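PDB 5WHG: protein VMS1 from Saccharomyces cerevisiae, which cleaves polypeptidyl-tRNAs downstream of ribosome-associated quality control, releasing incompletely made polypeptides for degradation. Local coordinates for residues M70-G78 against D302-C310; L210-A221 against R348-W358. All coordinates share one frame; numbering follows the deposited sequence.

Interaction 1: M70-G78 against D302-C310; sequences MNVKRNLRG and DWEPYLSKC
Helix 70-76 and the short helix 304-308 meet almost perpendicularly, their segment axes 10.1 Å apart at closest approach and turned by 91°, and the backbones come nearest where the first helix ends, with R77 CA 5.3 Å from P305 CA. This docks the last turns of a C2H2 zinc-finger helix, whose first turn carries the zinc ligand H68, onto the VLRF1 domain. The surface is partly buried and centres on Y306 and L76. With CG anti to the carbonyl carbon (chi1 -67°), the Y306 ring extends towards K73, with L76 by its CD1 and CE1 and R77 by CE2, both displaced to the same side of its plane. L76 crosses it at about a right angle, L76 CB standing 3.9 Å from Y306 CE1. At the far end of the ring, K73 CG approaches the edge near its plane, 3.3 Å from Y306 OH. That hydroxyl is hydrogen-bonded to E250 of strand 247-255, which satisfies the polar end of this buried tyrosine. By CE2 the R77 guanidinium, steeply inclined to the ring, presents its own edge, NH1 lying 3.8 Å from Y306 CE2. Its extended chain brings NH2 to 3.6 Å from D302 OD1, a long salt bridge whose two planes are far from coplanar, and NH1 has a weak, long ion pair with E250. Consequently the charges here rest on loose pairings rather than on a paired, two-pronged grip. P305 CB closes against the L76 carbonyl and R77 CA. Beside it runs K309, whose aliphatic part packs on leucine, CD 3.7 Å from L76 CD2. The chain then bends at its last torsion, and K309 NZ donates a 2.9 Å hydrogen bond to L76 O, with a C=O...N angle of 141° and the donor tilted out of the carbonyl plane.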
loop_
_atom_site.group_PDB
_atom_site.type_symbol
_atom_site.label_atom_id
_atom_site.label_comp_id
_atom_site.label_asym_id
_atom_site.label_seq_id
_atom_site.Cartn_x
_atom_site.Cartn_y
_atom_site.Cartn_z
HETATM N N MSE A 70 1.629 5.472 17.719
HETATM C CA MSE A 70 0.417 6.193 18.087
HETATM C C MSE A 70 0.492 7.648 17.629
HETATM O O MSE A 70 -0.510 8.228 17.218
HETATM C CB MSE A 70 0.181 6.111 19.593
HETATM C CG MSE A 70 0.179 4.690 20.127
HETATM SE SE MSE A 70 0.094 4.593 22.080
HETATM C CE MSE A 70 -1.822 4.931 22.293
ATOM N N ASN A 71 1.690 8.232 17.692
ATOM C CA ASN A 71 1.863 9.601 17.222
ATOM C C ASN A 71 1.696 9.700 15.710
ATOM O O ASN A 71 1.124 10.675 15.209
ATOM C CB ASN A 71 3.224 10.124 17.649
ATOM C CG ASN A 71 3.180 10.746 18.999
ATOM O OD1 ASN A 71 2.285 11.528 19.293
ATOM N ND2 ASN A 71 4.131 10.395 19.846
ATOM N N VAL A 72 2.207 8.714 14.967
ATOM C CA VAL A 72 1.889 8.618 13.544
ATOM C C VAL A 72 0.382 8.538 13.363
ATOM O O VAL A 72 -0.215 9.292 12.582
ATOM C CB VAL A 72 2.588 7.401 12.909
ATOM C CG1 VAL A 72 1.920 7.054 11.597
ATOM C CG2 VAL A 72 4.059 7.665 12.674
ATOM N N LYS A 73 -0.249 7.613 14.088
ATOM C CA LYS A 73 -1.697 7.460 14.032
ATOM C C LYS A 73 -2.398 8.766 14.399
ATOM O O LYS A 73 -3.262 9.249 13.661
ATOM C CB LYS A 73 -2.111 6.328 14.971
ATOM C CG LYS A 73 -3.189 5.407 14.469
ATOM C CD LYS A 73 -3.075 4.086 15.198
ATOM C CE LYS A 73 -4.179 3.133 14.810
ATOM N NZ LYS A 73 -4.325 2.042 15.831
ATOM N N ARG A 74 -2.012 9.372 15.527
ATOM C CA ARG A 74 -2.651 10.615 15.947
ATOM C C ARG A 74 -2.558 11.685 14.865
ATOM O O ARG A 74 -3.522 12.415 14.624
ATOM C CB ARG A 74 -2.034 11.130 17.250
ATOM C CG ARG A 74 -1.790 12.627 17.216
ATOM C CD ARG A 74 -1.803 13.291 18.560
ATOM N NE ARG A 74 -1.480 14.703 18.389
ATOM C CZ ARG A 74 -1.433 15.573 19.385
ATOM N NH1 ARG A 74 -1.697 15.167 20.616
ATOM N NH2 ARG A 74 -1.124 16.842 19.150
ATOM N N ASN A 75 -1.412 11.790 14.197
ATOM C CA ASN A 75 -1.226 12.905 13.278
ATOM C C ASN A 75 -1.866 12.626 11.924
ATOM O O ASN A 75 -2.446 13.531 11.317
ATOM C CB ASN A 75 0.260 13.228 13.124
ATOM C CG ASN A 75 0.491 14.533 12.384
ATOM O OD1 ASN A 75 -0.352 15.437 12.404
ATOM N ND2 ASN A 75 1.631 14.638 11.720
ATOM N N LEU A 76 -1.768 11.384 11.433
ATOM C CA LEU A 76 -2.518 11.002 10.238
ATOM C C LEU A 76 -4.005 11.249 10.425
ATOM O O LEU A 76 -4.662 11.797 9.537
ATOM C CB LEU A 76 -2.275 9.534 9.907
ATOM C CG LEU A 76 -0.898 9.170 9.370
ATOM C CD1 LEU A 76 -0.742 7.667 9.365
ATOM C CD2 LEU A 76 -0.745 9.733 7.980
ATOM N N ARG A 77 -4.548 10.864 11.583
ATOM C CA ARG A 77 -5.957 11.014 11.932
ATOM C C ARG A 77 -6.330 12.456 12.270
ATOM O O ARG A 77 -7.495 12.719 12.589
ATOM C CB ARG A 77 -6.298 10.069 13.101
ATOM C CG ARG A 77 -7.775 9.697 13.238
ATOM C CD ARG A 77 -8.016 8.571 14.238
ATOM N NE ARG A 77 -9.448 8.392 14.500
ATOM C CZ ARG A 77 -10.251 7.547 13.845
ATOM N NH1 ARG A 77 -9.781 6.772 12.872
ATOM N NH2 ARG A 77 -11.539 7.468 14.165
ATOM N N GLY A 78 -5.391 13.395 12.188
ATOM C CA GLY A 78 -5.688 14.791 12.459
ATOM C C GLY A 78 -4.858 15.409 13.576
ATOM O O GLY A 78 -5.301 15.523 14.724
ATOM N N ASP A 302 -15.191 6.902 7.874
ATOM C CA ASP A 302 -14.441 6.711 9.108
ATOM C C ASP A 302 -12.935 6.893 8.902
ATOM O O ASP A 302 -12.239 7.377 9.803
ATOM C CB ASP A 302 -14.768 5.336 9.671
ATOM C CG ASP A 302 -14.581 5.264 11.150
ATOM O OD1 ASP A 302 -13.702 5.996 11.668
ATOM O OD2 ASP A 302 -15.309 4.466 11.785
ATOM N N TRP A 303 -12.418 6.547 7.721
ATOM C CA TRP A 303 -10.990 6.611 7.445
ATOM C C TRP A 303 -10.616 7.807 6.587
ATOM O O TRP A 303 -9.476 7.893 6.125
ATOM C CB TRP A 303 -10.512 5.322 6.766
ATOM C CG TRP A 303 -10.526 4.124 7.639
ATOM C CD1 TRP A 303 -10.761 4.082 8.986
ATOM C CD2 TRP A 303 -10.326 2.770 7.222
ATOM N NE1 TRP A 303 -10.695 2.771 9.443
ATOM C CE2 TRP A 303 -10.440 1.949 8.377
ATOM C CE3 TRP A 303 -10.060 2.166 5.990
ATOM C CZ2 TRP A 303 -10.280 0.564 8.329
ATOM C CZ3 TRP A 303 -9.886 0.781 5.945
ATOM C CH2 TRP A 303 -9.998 -0.004 7.107
ATOM N N GLU A 304 -11.544 8.731 6.378
ATOM C CA GLU A 304 -11.308 9.904 5.536
ATOM C C GLU A 304 -9.980 10.613 5.802
ATOM O O GLU A 304 -9.294 10.960 4.826
ATOM C CB GLU A 304 -12.523 10.832 5.704
ATOM C CG GLU A 304 -12.479 12.196 5.000
ATOM C CD GLU A 304 -13.829 12.933 5.115
ATOM O OE1 GLU A 304 -14.333 13.447 4.089
ATOM O OE2 GLU A 304 -14.404 12.970 6.231
ATOM N N PRO A 305 -9.557 10.869 7.052
ATOM C CA PRO A 305 -8.255 11.548 7.229
ATOM C C PRO A 305 -7.099 10.738 6.682
ATOM O O PRO A 305 -6.201 11.303 6.044
ATOM C CB PRO A 305 -8.147 11.733 8.751
ATOM C CG PRO A 305 -9.539 11.634 9.256
ATOM C CD PRO A 305 -10.266 10.708 8.338
ATOM N N TYR A 306 -7.110 9.419 6.931
ATOM C CA TYR A 306 -6.133 8.501 6.331
ATOM C C TYR A 306 -6.165 8.531 4.804
ATOM O O TYR A 306 -5.108 8.568 4.162
ATOM C CB TYR A 306 -6.398 7.068 6.787
ATOM C CG TYR A 306 -6.173 6.759 8.234
ATOM C CD1 TYR A 306 -4.907 6.842 8.789
ATOM C CD2 TYR A 306 -7.211 6.328 9.035
ATOM C CE1 TYR A 306 -4.683 6.532 10.101
ATOM C CE2 TYR A 306 -6.993 6.002 10.351
ATOM C CZ TYR A 306 -5.723 6.112 10.879
ATOM O OH TYR A 306 -5.481 5.786 12.192
ATOM N N LEU A 307 -7.375 8.442 4.206
ATOM C CA LEU A 307 -7.520 8.318 2.750
ATOM C C LEU A 307 -7.022 9.559 2.011
ATOM O O LEU A 307 -6.479 9.447 0.906
ATOM C CB LEU A 307 -8.978 8.026 2.368
ATOM C CG LEU A 307 -9.471 6.618 2.788
ATOM C CD1 LEU A 307 -10.996 6.365 2.592
ATOM C CD2 LEU A 307 -8.660 5.536 2.089
ATOM N N SER A 308 -7.161 10.740 2.597
ATOM C CA SER A 308 -6.683 11.922 1.893
ATOM C C SER A 308 -5.168 12.048 1.932
ATOM O O SER A 308 -4.601 12.752 1.093
ATOM C CB SER A 308 -7.348 13.169 2.463
ATOM O OG SER A 308 -7.098 13.242 3.845
ATOM N N LYS A 309 -4.495 11.327 2.828
ATOM C CA LYS A 309 -3.036 11.292 2.878
ATOM C C LYS A 309 -2.419 10.034 2.249
ATOM O O LYS A 309 -1.201 9.839 2.368
ATOM C CB LYS A 309 -2.549 11.413 4.329
ATOM C CG LYS A 309 -3.105 12.608 5.090
ATOM C CD LYS A 309 -2.742 12.510 6.565
ATOM C CE LYS A 309 -3.041 13.804 7.322
ATOM N NZ LYS A 309 -4.498 13.965 7.600
ATOM N N CYS A 310 -3.200 9.172 1.588
ATOM C CA CYS A 310 -2.615 7.937 1.053
ATOM C C CYS A 310 -1.872 8.190 -0.247
ATOM O O CYS A 310 -2.336 8.945 -1.103
ATOM C CB CYS A 310 -3.674 6.867 0.802
ATOM S SG CYS A 310 -4.166 6.017 2.253
#

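Interaction 2: L210-A221 against R348-W358; sequences LFMVGGGHFAGA and RPTVLELKKAW
L354, P349 and M212 (selenomethionine here) bury the most surface where the beta hairpin 210-221, closed by a type I' turn from G214 to H217, receives the start of the helix 351-358. L354 reaches onto the strand that leaves the turn: its CD1 lies 3.4 Å from G220 C, with the methyls of A219 and A221 also touching that branch. Its other branch faces the partner strand, CD2 being 3.6 Å from M212 CE and in contact with L210 CB. Replacing L354 by an alanine would probably open a gap over the G220 backbone and leave the M212 end without the branch that flanks it. P349, just ahead of the helix, lies across both strands: P349 CB is 3.4 Å from M212 O and also meets A219 N, while P349 CG reaches the H217 carbonyl, 3.7 Å from its O. The small A219 is consistent with this close approach, its CA being 5.0 Å from P349 CA. M212 runs past L354 in the opposite direction. Extended beyond CG, it crosses E353 at about a right angle, SE against E353 CG, and the anti chi3 (-167°) carries CE on to A357 CB, 3.5 Å away. T350 is the N-cap, its OG1 accepting from E353 N at 3.1 Å, with a nearly straight N-H...O angle of 163°. Near the turn, R348 NH2 stands over one face of the H217 ring, offset toward its rim, 4.1 Å above the plane. The hairpin is thus sandwiched: F211, V213 and F218 point away from helix 351-358 and pack on helix 292-302, strand 313-316 continues the sheet beside F211 and V213, and F218 stacks on F254 of strand 247-255, whose H251 and T253 also touch V351.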
loop_
_atom_site.group_PDB
_atom_site.type_symbol
_atom_site.label_atom_id
_atom_site.label_comp_id
_atom_site.label_asym_id
_atom_site.label_seq_id
_atom_site.Cartn_x
_atom_site.Cartn_y
_atom_site.Cartn_z
ATOM N N LEU A 210 -5.935 -0.283 1.146
ATOM C CA LEU A 210 -6.207 -1.544 0.456
ATOM C C LEU A 210 -7.657 -1.961 0.685
ATOM O O LEU A 210 -8.113 -2.042 1.830
ATOM C CB LEU A 210 -5.266 -2.658 0.929
ATOM C CG LEU A 210 -3.755 -2.387 1.040
ATOM C CD1 LEU A 210 -3.052 -3.527 1.795
ATOM C CD2 LEU A 210 -3.138 -2.264 -0.304
ATOM N N PHE A 211 -8.368 -2.237 -0.408
ATOM C CA PHE A 211 -9.788 -2.566 -0.399
ATOM C C PHE A 211 -10.057 -3.705 -1.377
ATOM O O PHE A 211 -9.646 -3.638 -2.540
ATOM C CB PHE A 211 -10.627 -1.333 -0.768
ATOM C CG PHE A 211 -10.582 -0.237 0.276
ATOM C CD1 PHE A 211 -11.212 -0.412 1.513
ATOM C CD2 PHE A 211 -9.908 0.955 0.034
ATOM C CE1 PHE A 211 -11.176 0.579 2.486
ATOM C CE2 PHE A 211 -9.871 1.966 1.003
ATOM C CZ PHE A 211 -10.501 1.780 2.234
HETATM N N MSE A 212 -10.726 -4.752 -0.898
HETATM C CA MSE A 212 -11.293 -5.769 -1.761
HETATM C C MSE A 212 -12.739 -6.054 -1.385
HETATM O O MSE A 212 -13.053 -6.213 -0.214
HETATM C CB MSE A 212 -10.511 -7.069 -1.669
HETATM C CG MSE A 212 -9.046 -6.973 -1.941
HETATM SE SE MSE A 212 -8.215 -8.681 -1.465
HETATM C CE MSE A 212 -6.345 -8.137 -1.510
ATOM N N VAL A 213 -13.620 -6.149 -2.376
ATOM C CA VAL A 213 -15.021 -6.487 -2.151
ATOM C C VAL A 213 -15.406 -7.522 -3.187
ATOM O O VAL A 213 -14.876 -7.535 -4.301
ATOM C CB VAL A 213 -15.959 -5.249 -2.226
ATOM C CG1 VAL A 213 -15.950 -4.651 -3.602
ATOM C CG2 VAL A 213 -17.375 -5.598 -1.845
ATOM N N GLY A 214 -16.310 -8.413 -2.810
ATOM C CA GLY A 214 -16.824 -9.354 -3.779
ATOM C C GLY A 214 -17.604 -10.475 -3.138
ATOM O O GLY A 214 -17.190 -11.026 -2.110
ATOM N N GLY A 215 -18.731 -10.832 -3.746
ATOM C CA GLY A 215 -19.543 -11.908 -3.205
ATOM C C GLY A 215 -20.054 -11.638 -1.809
ATOM O O GLY A 215 -20.202 -12.572 -1.018
ATOM N N GLY A 216 -20.324 -10.378 -1.478
ATOM C CA GLY A 216 -20.864 -10.042 -0.181
ATOM C C GLY A 216 -19.822 -9.842 0.891
ATOM O O GLY A 216 -20.179 -9.431 2.004
ATOM N N HIS A 217 -18.550 -10.106 0.580
ATOM C CA HIS A 217 -17.433 -9.933 1.502
ATOM C C HIS A 217 -16.704 -8.627 1.230
ATOM O O HIS A 217 -16.528 -8.216 0.073
ATOM C CB HIS A 217 -16.420 -11.081 1.399
ATOM C CG HIS A 217 -16.997 -12.435 1.661
ATOM N ND1 HIS A 217 -17.181 -12.933 2.934
ATOM C CD2 HIS A 217 -17.418 -13.405 0.810
ATOM C CE1 HIS A 217 -17.704 -14.145 2.856
ATOM N NE2 HIS A 217 -17.854 -14.455 1.580
ATOM N N PHE A 218 -16.241 -8.006 2.310
ATOM C CA PHE A 218 -15.408 -6.818 2.253
ATOM C C PHE A 218 -14.225 -7.016 3.185
ATOM O O PHE A 218 -14.362 -7.632 4.247
ATOM C CB PHE A 218 -16.208 -5.574 2.665
ATOM C CG PHE A 218 -15.375 -4.357 2.850
ATOM C CD1 PHE A 218 -15.012 -3.567 1.747
ATOM C CD2 PHE A 218 -14.940 -3.981 4.119
ATOM C CE1 PHE A 218 -14.232 -2.406 1.913
ATOM C CE2 PHE A 218 -14.150 -2.817 4.295
ATOM C CZ PHE A 218 -13.798 -2.031 3.185
ATOM N N ALA A 219 -13.063 -6.520 2.766
ATOM C CA ALA A 219 -11.908 -6.298 3.633
ATOM C C ALA A 219 -11.212 -5.008 3.202
ATOM O O ALA A 219 -10.919 -4.823 2.018
ATOM C CB ALA A 219 -10.926 -7.465 3.581
ATOM N N GLY A 220 -10.963 -4.115 4.160
ATOM C CA GLY A 220 -10.185 -2.926 3.903
ATOM C C GLY A 220 -9.121 -2.750 4.969
ATOM O O GLY A 220 -9.235 -3.268 6.083
ATOM N N ALA A 221 -8.061 -2.020 4.602
ATOM C CA ALA A 221 -7.016 -1.691 5.564
ATOM C C ALA A 221 -6.300 -0.411 5.152
ATOM O O ALA A 221 -6.236 -0.075 3.968
ATOM C CB ALA A 221 -6.025 -2.847 5.706
ATOM N N ARG A 348 -10.178 -14.233 -1.735
ATOM C CA ARG A 348 -11.367 -13.713 -1.085
ATOM C C ARG A 348 -10.987 -12.476 -0.275
ATOM O O ARG A 348 -9.827 -12.307 0.106
ATOM C CB ARG A 348 -11.986 -14.776 -0.185
ATOM C CG ARG A 348 -11.575 -16.218 -0.558
ATOM C CD ARG A 348 -12.274 -17.297 0.288
ATOM N NE ARG A 348 -12.618 -16.819 1.629
ATOM C CZ ARG A 348 -13.859 -16.559 2.041
ATOM N NH1 ARG A 348 -14.885 -16.755 1.217
ATOM N NH2 ARG A 348 -14.076 -16.123 3.282
ATOM N N PRO A 349 -11.905 -11.574 -0.052
ATOM C CA PRO A 349 -11.582 -10.437 0.822
ATOM C C PRO A 349 -11.465 -10.860 2.276
ATOM O O PRO A 349 -12.469 -11.107 2.946
ATOM C CB PRO A 349 -12.750 -9.470 0.597
ATOM C CG PRO A 349 -13.287 -9.839 -0.756
ATOM C CD PRO A 349 -13.113 -11.334 -0.856
ATOM N N THR A 350 -10.236 -11.006 2.753
ATOM C CA THR A 350 -9.951 -11.175 4.169
ATOM C C THR A 350 -8.748 -10.311 4.509
ATOM O O THR A 350 -8.018 -9.859 3.622
ATOM C CB THR A 350 -9.637 -12.630 4.552
ATOM O OG1 THR A 350 -8.239 -12.870 4.354
ATOM C CG2 THR A 350 -10.420 -13.595 3.702
ATOM N N VAL A 351 -8.538 -10.089 5.808
ATOM C CA VAL A 351 -7.375 -9.314 6.223
ATOM C C VAL A 351 -6.092 -9.993 5.762
ATOM O O VAL A 351 -5.187 -9.349 5.217
ATOM C CB VAL A 351 -7.391 -9.076 7.744
ATOM C CG1 VAL A 351 -6.001 -8.874 8.241
ATOM C CG2 VAL A 351 -8.144 -7.811 8.039
ATOM N N LEU A 352 -5.996 -11.303 5.941
ATOM C CA LEU A 352 -4.763 -11.963 5.548
ATOM C C LEU A 352 -4.523 -11.787 4.052
ATOM O O LEU A 352 -3.384 -11.576 3.620
ATOM C CB LEU A 352 -4.796 -13.438 5.953
ATOM C CG LEU A 352 -3.507 -14.175 5.584
ATOM C CD1 LEU A 352 -2.423 -14.113 6.685
ATOM C CD2 LEU A 352 -3.816 -15.592 5.180
ATOM N N GLU A 353 -5.594 -11.797 3.253
ATOM C CA GLU A 353 -5.444 -11.578 1.814
ATOM C C GLU A 353 -4.985 -10.152 1.496
ATOM O O GLU A 353 -4.238 -9.946 0.537
ATOM C CB GLU A 353 -6.761 -11.898 1.100
ATOM C CG GLU A 353 -6.752 -11.620 -0.400
ATOM C CD GLU A 353 -5.658 -12.376 -1.168
ATOM O OE1 GLU A 353 -5.620 -13.631 -1.106
ATOM O OE2 GLU A 353 -4.840 -11.698 -1.842
ATOM N N LEU A 354 -5.425 -9.163 2.277
ATOM C CA LEU A 354 -4.895 -7.811 2.140
ATOM C C LEU A 354 -3.386 -7.777 2.401
ATOM O O LEU A 354 -2.642 -7.048 1.724
ATOM C CB LEU A 354 -5.645 -6.872 3.093
ATOM C CG LEU A 354 -7.128 -6.609 2.765
ATOM C CD1 LEU A 354 -7.747 -5.594 3.695
ATOM C CD2 LEU A 354 -7.330 -6.160 1.314
ATOM N N LYS A 355 -2.910 -8.573 3.372
ATOM C CA LYS A 355 -1.477 -8.629 3.652
ATOM C C LYS A 355 -0.721 -9.361 2.544
ATOM O O LYS A 355 0.409 -8.986 2.201
ATOM C CB LYS A 355 -1.221 -9.317 4.994
ATOM C CG LYS A 355 -1.879 -8.697 6.210
ATOM C CD LYS A 355 -1.268 -9.290 7.484
ATOM C CE LYS A 355 -1.722 -8.540 8.735
ATOM N NZ LYS A 355 -0.916 -8.941 9.924
ATOM N N LYS A 356 -1.308 -10.436 2.006
ATOM C CA LYS A 356 -0.714 -11.107 0.853
ATOM C C LYS A 356 -0.520 -10.114 -0.279
ATOM O O LYS A 356 0.577 -9.985 -0.835
ATOM C CB LYS A 356 -1.598 -12.289 0.409
ATOM C CG LYS A 356 -1.103 -13.115 -0.825
ATOM C CD LYS A 356 -1.623 -12.579 -2.195
ATOM C CE LYS A 356 -0.728 -13.002 -3.377
ATOM N NZ LYS A 356 -1.137 -12.413 -4.688
ATOM N N ALA A 357 -1.584 -9.385 -0.616
ATOM C CA ALA A 357 -1.509 -8.385 -1.670
ATOM C C ALA A 357 -0.424 -7.361 -1.379
ATOM O O ALA A 357 0.362 -7.014 -2.265
ATOM C CB ALA A 357 -2.866 -7.706 -1.827
ATOM N N TRP A 358 -0.361 -6.866 -0.137
ATOM C CA TRP A 358 0.636 -5.848 0.186
ATOM C C TRP A 358 2.053 -6.387 0.024
ATOM O O TRP A 358 2.907 -5.732 -0.582
ATOM C CB TRP A 358 0.441 -5.302 1.603
ATOM C CG TRP A 358 1.414 -4.187 1.892
ATOM C CD1 TRP A 358 2.403 -4.176 2.836
ATOM C CD2 TRP A 358 1.509 -2.933 1.196
ATOM N NE1 TRP A 358 3.100 -2.985 2.785
ATOM C CE2 TRP A 358 2.578 -2.208 1.784
ATOM C CE3 TRP A 358 0.796 -2.354 0.136
ATOM C CZ2 TRP A 358 2.949 -0.921 1.348
ATOM C CZ3 TRP A 358 1.170 -1.079 -0.302
ATOM C CH2 TRP A 358 2.240 -0.374 0.313
#

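Overall arrangement
Both contacts converge on the hairpin strands 207-214 and 217-224, from different sides. Interaction 2 is the buried one, formed within the VLRF1 domain by apolar branches and backbone atoms meeting a sheet face. Interaction 1 is nearer the surface, joins the zinc-finger helix to that domain, and mixes one tyrosine-leucine core with a lysine-carbonyl bond and loose charge pairs. They touch directly: W303 CH2 lies 3.5 Å from G220 O, and L307 CD2 packs 3.9 Å from F211 CE2, on the face turned away from helix 351-358. Segment 302-310 therefore ties the two together, covering the hairpin while receiving the finger helix through Y306, P305 and K309.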